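Local coordinates for uncharacterized protein (Bacteroides caccae, PDB 3NO2), which is of unknown function but folds as a six-bladed beta-propeller, a scaffold that in other proteins often binds ligands or partner proteins near its central channel, at residues 71-81 against 90-98; 179-188 against 211-219. One frame throughout, in Å; residues are numbered along the deposited sequence.

Contact 1: residues 71-81 against 90-98; sequences IAAPAGCEMQT and ALVAWCGHP
E78 and C95 form an antiparallel hydrogen-bonded pair in the hairpin of the first two strands of a propeller blade: E78 N gives to C95 O at 3.0 Å, and C95 N returns a bond to E78 O at 2.8 Å. Further along, Q80 N and T81 N both address A93 O, the first at 3.0 Å, the second weakly, which makes a classic beta bulge at Q80 and T81 opposite A93. Within 78-81, Q80 NE2 donates to E78 OE1 on the anti side of the carboxylate, an oxygen that H124 also bonds; NE2 also bonds E38, and N40 bonds Q80 OE1. The face of M79 is ruled by W94. CG of W94 sits between the backbone N and carbonyl carbon of W94 (chi1 70°), which turns the indole toward 71-77, the end of strand 67-72 and the link that follows it. There M79 meets the ring edge through CE, 3.7 Å from W94 CE3. C77 SG approaches the pyrrole part obliquely, 3.5 Å from W94 CD1. On one face, P74 CD sits over the six-membered ring of W94, 3.4 Å from its centroid and 17° off the normal, a CH-pi contact.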
loop_
_atom_site.group_PDB
_atom_site.type_symbol
_atom_site.label_atom_id
_atom_site.label_comp_id
_atom_site.label_asym_id
_atom_site.label_seq_id
_atom_site.Cartn_x
_atom_site.Cartn_y
_atom_site.Cartn_z
ATOM N N ILE A 71 10.018 5.181 14.314
ATOM C CA ILE A 71 10.506 6.438 13.742
ATOM C C ILE A 71 9.341 7.405 13.642
ATOM O O ILE A 71 8.328 7.098 12.989
ATOM C CB ILE A 71 11.148 6.222 12.385
ATOM C CG1 ILE A 71 12.355 5.280 12.524
ATOM C CG2 ILE A 71 11.543 7.622 11.745
ATOM C CD1 ILE A 71 12.982 4.890 11.125
ATOM N N ALA A 72 9.446 8.566 14.278
ATOM C CA ALA A 72 8.439 9.605 14.192
ATOM C C ALA A 72 8.568 10.405 12.912
ATOM O O ALA A 72 9.694 10.716 12.455
ATOM C CB ALA A 72 8.563 10.528 15.415
ATOM N N ALA A 73 7.448 10.767 12.295
ATOM C CA ALA A 73 7.441 11.795 11.263
ATOM C C ALA A 73 7.625 13.166 11.921
ATOM O O ALA A 73 7.088 13.395 13.005
ATOM C CB ALA A 73 6.171 11.778 10.496
ATOM N N PRO A 74 8.322 14.084 11.264
ATOM C CA PRO A 74 8.373 15.442 11.790
ATOM C C PRO A 74 7.016 16.112 11.815
ATOM O O PRO A 74 6.103 15.678 11.140
ATOM C CB PRO A 74 9.327 16.163 10.808
ATOM C CG PRO A 74 10.135 15.081 10.192
ATOM C CD PRO A 74 9.188 13.913 10.089
ATOM N N ALA A 75 6.854 17.164 12.616
ATOM C CA ALA A 75 5.567 17.835 12.715
ATOM C C ALA A 75 5.010 18.222 11.354
ATOM O O ALA A 75 5.719 18.804 10.509
ATOM C CB ALA A 75 5.687 19.104 13.624
ATOM N N GLY A 76 3.742 17.923 11.136
ATOM C CA GLY A 76 3.048 18.254 9.895
ATOM C C GLY A 76 3.334 17.287 8.757
ATOM O O GLY A 76 2.692 17.379 7.700
ATOM N N CYS A 77 4.313 16.382 8.938
ATOM C CA CYS A 77 4.643 15.375 7.913
ATOM C C CYS A 77 3.707 14.199 8.110
ATOM O O CYS A 77 3.066 14.059 9.162
ATOM C CB CYS A 77 6.094 14.931 8.009
ATOM S SG CYS A 77 7.318 16.211 7.559
ATOM N N GLU A 78 3.614 13.332 7.112
ATOM C CA GLU A 78 2.775 12.142 7.211
ATOM C C GLU A 78 3.553 10.935 6.729
ATOM O O GLU A 78 3.845 10.746 5.522
ATOM C CB GLU A 78 1.504 12.283 6.389
ATOM C CG GLU A 78 0.611 13.442 6.803
ATOM C CD GLU A 78 -0.742 13.429 6.119
ATOM O OE1 GLU A 78 -1.065 12.486 5.386
ATOM O OE2 GLU A 78 -1.503 14.410 6.359
HETATM N N MSE A 79 3.854 10.023 7.653
HETATM C CA MSE A 79 4.492 8.762 7.324
HETATM C C MSE A 79 3.414 7.849 6.747
HETATM O O MSE A 79 2.524 7.384 7.471
HETATM C CB MSE A 79 5.063 8.137 8.602
HETATM C CG MSE A 79 5.935 6.964 8.311
HETATM SE SE MSE A 79 7.771 7.388 7.794
HETATM C CE MSE A 79 8.501 7.646 9.532
ATOM N N GLN A 80 3.526 7.554 5.455
ATOM C CA GLN A 80 2.502 6.813 4.740
ATOM C C GLN A 80 3.008 5.558 4.041
ATOM O O GLN A 80 2.172 4.737 3.678
ATOM C CB GLN A 80 1.786 7.686 3.718
ATOM C CG GLN A 80 0.999 8.847 4.313
ATOM C CD GLN A 80 -0.342 8.492 4.887
ATOM O OE1 GLN A 80 -0.717 7.341 4.982
ATOM N NE2 GLN A 80 -1.068 9.510 5.324
ATOM N N THR A 81 4.323 5.398 3.842
ATOM C CA THR A 81 4.929 4.209 3.294
ATOM C C THR A 81 5.557 3.387 4.390
ATOM O O THR A 81 6.230 3.922 5.263
ATOM C CB THR A 81 6.052 4.598 2.302
ATOM O OG1 THR A 81 5.531 5.308 1.168
ATOM C CG2 THR A 81 6.843 3.400 1.788
ATOM N N ALA A 90 13.595 -2.599 5.775
ATOM C CA ALA A 90 12.363 -1.817 5.679
ATOM C C ALA A 90 12.571 -0.564 4.874
ATOM O O ALA A 90 13.679 0.008 4.867
ATOM C CB ALA A 90 11.872 -1.409 7.082
ATOM N N LEU A 91 11.525 -0.151 4.168
ATOM C CA LEU A 91 11.468 1.120 3.457
ATOM C C LEU A 91 10.290 1.848 4.105
ATOM O O LEU A 91 9.152 1.318 4.173
ATOM C CB LEU A 91 11.206 0.932 1.957
ATOM C CG LEU A 91 11.153 2.191 1.073
ATOM C CD1 LEU A 91 12.543 2.752 0.792
ATOM C CD2 LEU A 91 10.441 1.923 -0.259
ATOM N N VAL A 92 10.538 3.057 4.614
ATOM C CA VAL A 92 9.472 3.925 5.117
ATOM C C VAL A 92 9.595 5.287 4.478
ATOM O O VAL A 92 10.662 5.664 3.993
ATOM C CB VAL A 92 9.478 4.026 6.635
ATOM C CG1 VAL A 92 9.302 2.635 7.309
ATOM C CG2 VAL A 92 10.735 4.761 7.170
ATOM N N ALA A 93 8.550 6.093 4.476
ATOM C CA ALA A 93 8.615 7.412 3.863
ATOM C C ALA A 93 7.522 8.326 4.396
ATOM O O ALA A 93 6.407 7.865 4.640
ATOM C CB ALA A 93 8.532 7.349 2.304
ATOM N N TRP A 94 7.850 9.618 4.492
ATOM C CA TRP A 94 6.896 10.627 4.879
ATOM C C TRP A 94 6.722 11.702 3.826
ATOM O O TRP A 94 7.661 12.195 3.196
ATOM C CB TRP A 94 7.191 11.226 6.263
ATOM C CG TRP A 94 8.378 12.112 6.431
ATOM C CD1 TRP A 94 8.563 13.384 5.977
ATOM C CD2 TRP A 94 9.554 11.796 7.199
ATOM N NE1 TRP A 94 9.772 13.873 6.398
ATOM C CE2 TRP A 94 10.387 12.920 7.165
ATOM C CE3 TRP A 94 9.952 10.677 7.921
ATOM C CZ2 TRP A 94 11.622 12.947 7.827
ATOM C CZ3 TRP A 94 11.186 10.720 8.611
ATOM C CH2 TRP A 94 11.989 11.841 8.524
ATOM N N CYS A 95 5.457 12.087 3.658
ATOM C CA CYS A 95 5.061 13.270 2.931
ATOM C C CYS A 95 5.452 14.493 3.713
ATOM O O CYS A 95 5.340 14.504 4.950
ATOM C CB CYS A 95 3.547 13.273 2.731
ATOM S SG CYS A 95 2.953 11.720 1.933
ATOM N N GLY A 96 5.913 15.521 3.028
ATOM C CA GLY A 96 6.311 16.761 3.705
ATOM C C GLY A 96 7.118 17.639 2.785
ATOM O O GLY A 96 6.966 17.616 1.546
ATOM N N HIS A 97 7.997 18.438 3.405
ATOM C CA HIS A 97 8.824 19.458 2.708
ATOM C C HIS A 97 10.200 19.506 3.374
ATOM O O HIS A 97 10.406 20.321 4.298
ATOM C CB HIS A 97 8.128 20.815 2.753
ATOM C CG HIS A 97 6.832 20.798 2.017
ATOM N ND1 HIS A 97 6.784 20.644 0.654
ATOM C CD2 HIS A 97 5.548 20.856 2.441
ATOM C CE1 HIS A 97 5.530 20.590 0.261
ATOM N NE2 HIS A 97 4.756 20.715 1.318
ATOM N N PRO A 98 11.105 18.609 3.000
ATOM C CA PRO A 98 11.019 17.675 1.887
ATOM C C PRO A 98 10.320 16.367 2.229
ATOM O O PRO A 98 10.318 15.905 3.378
ATOM C CB PRO A 98 12.482 17.385 1.566
ATOM C CG PRO A 98 13.165 17.484 2.881
ATOM C CD PRO A 98 12.468 18.649 3.589
#

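Contact 2: residues 179-188 against 211-219; sequences LVACGDAHCF and QLFFVAQLF
Neighbouring blades of the propeller meet here, the turn between the second and third strands of one blade (178-181 and 187-191) lying against the innermost strand, 214-220, of the next. A single antiparallel bridge joins them. G183 N donates to V215 O at 3.0 Å, and V215 N answers to G183 O at 2.9 Å. G183 O also takes H186 N from the opposite face of its plane, so one oxygen serves both the turn and the bridge. H186 adds a side-chain bond: ND1 points almost straight (173°) at F213 O, 2.7 Å away, with that oxygen in the imidazole plane. Over the F214 ring lies the CA of G183, 3.5 Å from the centroid and only 7° off the normal, while the carboxylate of D184 stands nearly perpendicular to that ring and puts OD1 at its edge; H234 and T166 bind the carboxylate oxygens. Deeper in, the packing is apolar. L218 CD1 comes within 3.6 Å of F188 CB, and its CG rests on A181 CB. In V215, chi1 of 176° sets CG1 anti to the backbone N, toward A181 CB, and CG2 anti to the carbonyl carbon, 3.5 Å from C187 N. Apolar packing of one blade's sheet against the next is typical of a beta-propeller; here a single bridge at the turn is added to it.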
loop_
_atom_site.group_PDB
_atom_site.type_symbol
_atom_site.label_atom_id
_atom_site.label_comp_id
_atom_site.label_asym_id
_atom_site.label_seq_id
_atom_site.Cartn_x
_atom_site.Cartn_y
_atom_site.Cartn_z
ATOM N N LEU A 179 2.272 -2.646 -11.696
ATOM C CA LEU A 179 0.880 -2.249 -11.621
ATOM C C LEU A 179 0.804 -1.014 -10.740
ATOM O O LEU A 179 1.463 -0.984 -9.686
ATOM C CB LEU A 179 0.005 -3.308 -11.004
ATOM C CG LEU A 179 -0.057 -4.654 -11.718
ATOM C CD1 LEU A 179 -1.009 -5.632 -10.976
ATOM C CD2 LEU A 179 -0.568 -4.470 -13.133
ATOM N N VAL A 180 0.067 -0.003 -11.134
ATOM C CA VAL A 180 -0.138 1.200 -10.299
ATOM C C VAL A 180 -1.626 1.330 -9.988
ATOM O O VAL A 180 -2.474 1.416 -10.892
ATOM C CB VAL A 180 0.389 2.463 -10.963
ATOM C CG1 VAL A 180 0.202 3.691 -10.050
ATOM C CG2 VAL A 180 1.888 2.286 -11.358
ATOM N N ALA A 181 -1.939 1.310 -8.685
ATOM C CA ALA A 181 -3.267 1.501 -8.170
ATOM C C ALA A 181 -3.645 2.974 -8.315
ATOM O O ALA A 181 -2.898 3.840 -7.840
ATOM C CB ALA A 181 -3.328 1.123 -6.700
ATOM N N CYS A 182 -4.772 3.272 -8.951
ATOM C CA CYS A 182 -5.110 4.691 -9.218
ATOM C C CYS A 182 -6.194 5.287 -8.322
ATOM O O CYS A 182 -6.776 6.311 -8.635
ATOM C CB CYS A 182 -5.364 4.913 -10.708
ATOM S SG CYS A 182 -3.911 4.675 -11.738
ATOM N N GLY A 183 -6.410 4.697 -7.150
ATOM C CA GLY A 183 -7.209 5.335 -6.133
ATOM C C GLY A 183 -8.626 5.628 -6.597
ATOM O O GLY A 183 -9.356 4.734 -6.992
ATOM N N ASP A 184 -8.988 6.911 -6.586
ATOM C CA ASP A 184 -10.317 7.353 -6.976
ATOM C C ASP A 184 -10.654 7.156 -8.467
ATOM O O ASP A 184 -11.836 7.266 -8.847
ATOM C CB ASP A 184 -10.568 8.829 -6.594
ATOM C CG ASP A 184 -10.537 9.066 -5.114
ATOM O OD1 ASP A 184 -11.327 8.539 -4.420
ATOM O OD2 ASP A 184 -9.598 9.740 -4.582
ATOM N N ALA A 185 -9.679 6.834 -9.313
ATOM C CA ALA A 185 -10.018 6.548 -10.711
ATOM C C ALA A 185 -10.688 5.189 -10.866
ATOM O O ALA A 185 -11.077 4.843 -11.976
ATOM C CB ALA A 185 -8.796 6.637 -11.604
ATOM N N HIS A 186 -10.832 4.411 -9.782
ATOM C CA HIS A 186 -11.564 3.138 -9.869
ATOM C C HIS A 186 -10.908 2.171 -10.809
ATOM O O HIS A 186 -11.575 1.349 -11.437
ATOM C CB HIS A 186 -13.052 3.327 -10.253
ATOM C CG HIS A 186 -13.714 4.509 -9.603
ATOM N ND1 HIS A 186 -13.723 4.706 -8.239
ATOM C CD2 HIS A 186 -14.345 5.586 -10.134
ATOM C CE1 HIS A 186 -14.371 5.831 -7.956
ATOM N NE2 HIS A 186 -14.766 6.383 -9.093
ATOM N N CYS A 187 -9.594 2.245 -10.934
ATOM C CA CYS A 187 -8.868 1.432 -11.870
ATOM C C CYS A 187 -7.423 1.253 -11.416
ATOM O O CYS A 187 -6.931 1.894 -10.475
ATOM C CB CYS A 187 -8.866 2.075 -13.283
ATOM S SG CYS A 187 -7.908 3.601 -13.417
ATOM N N PHE A 188 -6.733 0.360 -12.093
ATOM C CA PHE A 188 -5.293 0.314 -12.036
ATOM C C PHE A 188 -4.698 0.194 -13.418
ATOM O O PHE A 188 -5.428 -0.148 -14.385
ATOM C CB PHE A 188 -4.799 -0.806 -11.108
ATOM C CG PHE A 188 -5.144 -2.205 -11.515
ATOM C CD1 PHE A 188 -4.267 -2.955 -12.291
ATOM C CD2 PHE A 188 -6.273 -2.814 -11.018
ATOM C CE1 PHE A 188 -4.548 -4.281 -12.572
ATOM C CE2 PHE A 188 -6.546 -4.143 -11.310
ATOM C CZ PHE A 188 -5.694 -4.849 -12.074
ATOM N N GLN A 211 -17.544 -3.975 -7.929
ATOM C CA GLN A 211 -17.487 -2.543 -8.263
ATOM C C GLN A 211 -16.247 -2.010 -7.518
ATOM O O GLN A 211 -16.149 -2.142 -6.285
ATOM C CB GLN A 211 -18.734 -1.799 -7.782
ATOM C CG GLN A 211 -18.619 -0.291 -8.048
ATOM C CD GLN A 211 -19.819 0.537 -7.577
ATOM O OE1 GLN A 211 -20.916 -0.016 -7.292
ATOM N NE2 GLN A 211 -19.645 1.872 -7.512
ATOM N N LEU A 212 -15.338 -1.383 -8.245
ATOM C CA LEU A 212 -14.132 -0.770 -7.667
ATOM C C LEU A 212 -14.430 0.632 -7.196
ATOM O O LEU A 212 -14.972 1.451 -7.949
ATOM C CB LEU A 212 -12.995 -0.756 -8.659
ATOM C CG LEU A 212 -12.503 -2.149 -9.131
ATOM C CD1 LEU A 212 -11.457 -2.038 -10.252
ATOM C CD2 LEU A 212 -11.967 -3.000 -7.947
ATOM N N PHE A 213 -14.122 0.866 -5.920
ATOM C CA PHE A 213 -14.249 2.185 -5.285
ATOM C C PHE A 213 -12.875 2.865 -5.341
ATOM O O PHE A 213 -12.421 3.175 -6.439
ATOM C CB PHE A 213 -14.829 1.990 -3.889
ATOM C CG PHE A 213 -16.270 1.553 -3.927
ATOM C CD1 PHE A 213 -17.274 2.510 -3.975
ATOM C CD2 PHE A 213 -16.637 0.254 -4.053
ATOM C CE1 PHE A 213 -18.636 2.123 -4.070
ATOM C CE2 PHE A 213 -17.975 -0.110 -4.140
ATOM C CZ PHE A 213 -18.942 0.804 -4.148
ATOM N N PHE A 214 -12.176 3.032 -4.212
ATOM C CA PHE A 214 -10.813 3.575 -4.262
ATOM C C PHE A 214 -9.898 2.380 -4.369
ATOM O O PHE A 214 -9.830 1.551 -3.452
ATOM C CB PHE A 214 -10.549 4.377 -2.978
ATOM C CG PHE A 214 -9.174 4.978 -2.867
ATOM C CD1 PHE A 214 -8.094 4.186 -2.540
ATOM C CD2 PHE A 214 -8.984 6.332 -3.087
ATOM C CE1 PHE A 214 -6.833 4.740 -2.451
ATOM C CE2 PHE A 214 -7.736 6.889 -2.970
ATOM C CZ PHE A 214 -6.654 6.125 -2.674
ATOM N N VAL A 215 -9.179 2.277 -5.466
ATOM C CA VAL A 215 -8.273 1.144 -5.720
ATOM C C VAL A 215 -6.986 1.447 -4.947
ATOM O O VAL A 215 -6.193 2.323 -5.334
ATOM C CB VAL A 215 -8.034 0.853 -7.185
ATOM C CG1 VAL A 215 -7.012 -0.281 -7.362
ATOM C CG2 VAL A 215 -9.352 0.534 -7.872
ATOM N N ALA A 216 -6.838 0.772 -3.805
ATOM C CA ALA A 216 -5.718 0.931 -2.852
ATOM C C ALA A 216 -4.683 -0.173 -3.172
ATOM O O ALA A 216 -4.425 -0.492 -4.341
ATOM C CB ALA A 216 -6.209 0.995 -1.416
ATOM N N GLN A 217 -4.073 -0.807 -2.183
ATOM C CA GLN A 217 -2.947 -1.669 -2.496
ATOM C C GLN A 217 -3.356 -2.848 -3.370
ATOM O O GLN A 217 -4.398 -3.508 -3.142
ATOM C CB GLN A 217 -2.270 -2.187 -1.224
ATOM C CG GLN A 217 -0.911 -2.835 -1.474
ATOM C CD GLN A 217 -0.162 -3.165 -0.203
ATOM O OE1 GLN A 217 -0.583 -2.763 0.892
ATOM N NE2 GLN A 217 0.989 -3.833 -0.334
ATOM N N LEU A 218 -2.466 -3.154 -4.306
ATOM C CA LEU A 218 -2.517 -4.330 -5.171
ATOM C C LEU A 218 -1.395 -5.265 -4.761
ATOM O O LEU A 218 -0.250 -4.805 -4.596
ATOM C CB LEU A 218 -2.314 -3.880 -6.617
ATOM C CG LEU A 218 -3.263 -2.783 -7.135
ATOM C CD1 LEU A 218 -2.791 -2.359 -8.557
ATOM C CD2 LEU A 218 -4.698 -3.253 -7.149
ATOM N N PHE A 219 -1.683 -6.562 -4.616
ATOM C CA PHE A 219 -0.703 -7.514 -4.185
ATOM C C PHE A 219 -0.705 -8.694 -5.146
ATOM O O PHE A 219 -1.537 -9.594 -5.060
ATOM C CB PHE A 219 -0.922 -7.975 -2.730
ATOM C CG PHE A 219 0.316 -8.541 -2.110
ATOM C CD1 PHE A 219 0.720 -9.812 -2.400
ATOM C CD2 PHE A 219 1.049 -7.766 -1.258
ATOM C CE1 PHE A 219 1.917 -10.305 -1.812
ATOM C CE2 PHE A 219 2.240 -8.257 -0.701
ATOM C CZ PHE A 219 2.643 -9.490 -1.019
#

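How the contacts relate
Both contacts belong to one closed ring of six four-stranded antiparallel blades, and they illustrate two levels of its construction. Contact 1 comes first along the chain and closes before contact 2 opens. It pairs strands 78-84 and 90-95 inside one blade and adds the link from strand 67-72 of the blade before. Contact 2 runs between blades, from 178-181 and 187-191 to 214-220. Their centres are 23 Å apart, on opposite sides of the chain's centre, and their nearest atoms are about 8 Å apart without touching. They share no strand or sheet; one exemplifies pairing within a blade, the other the seam between two blades.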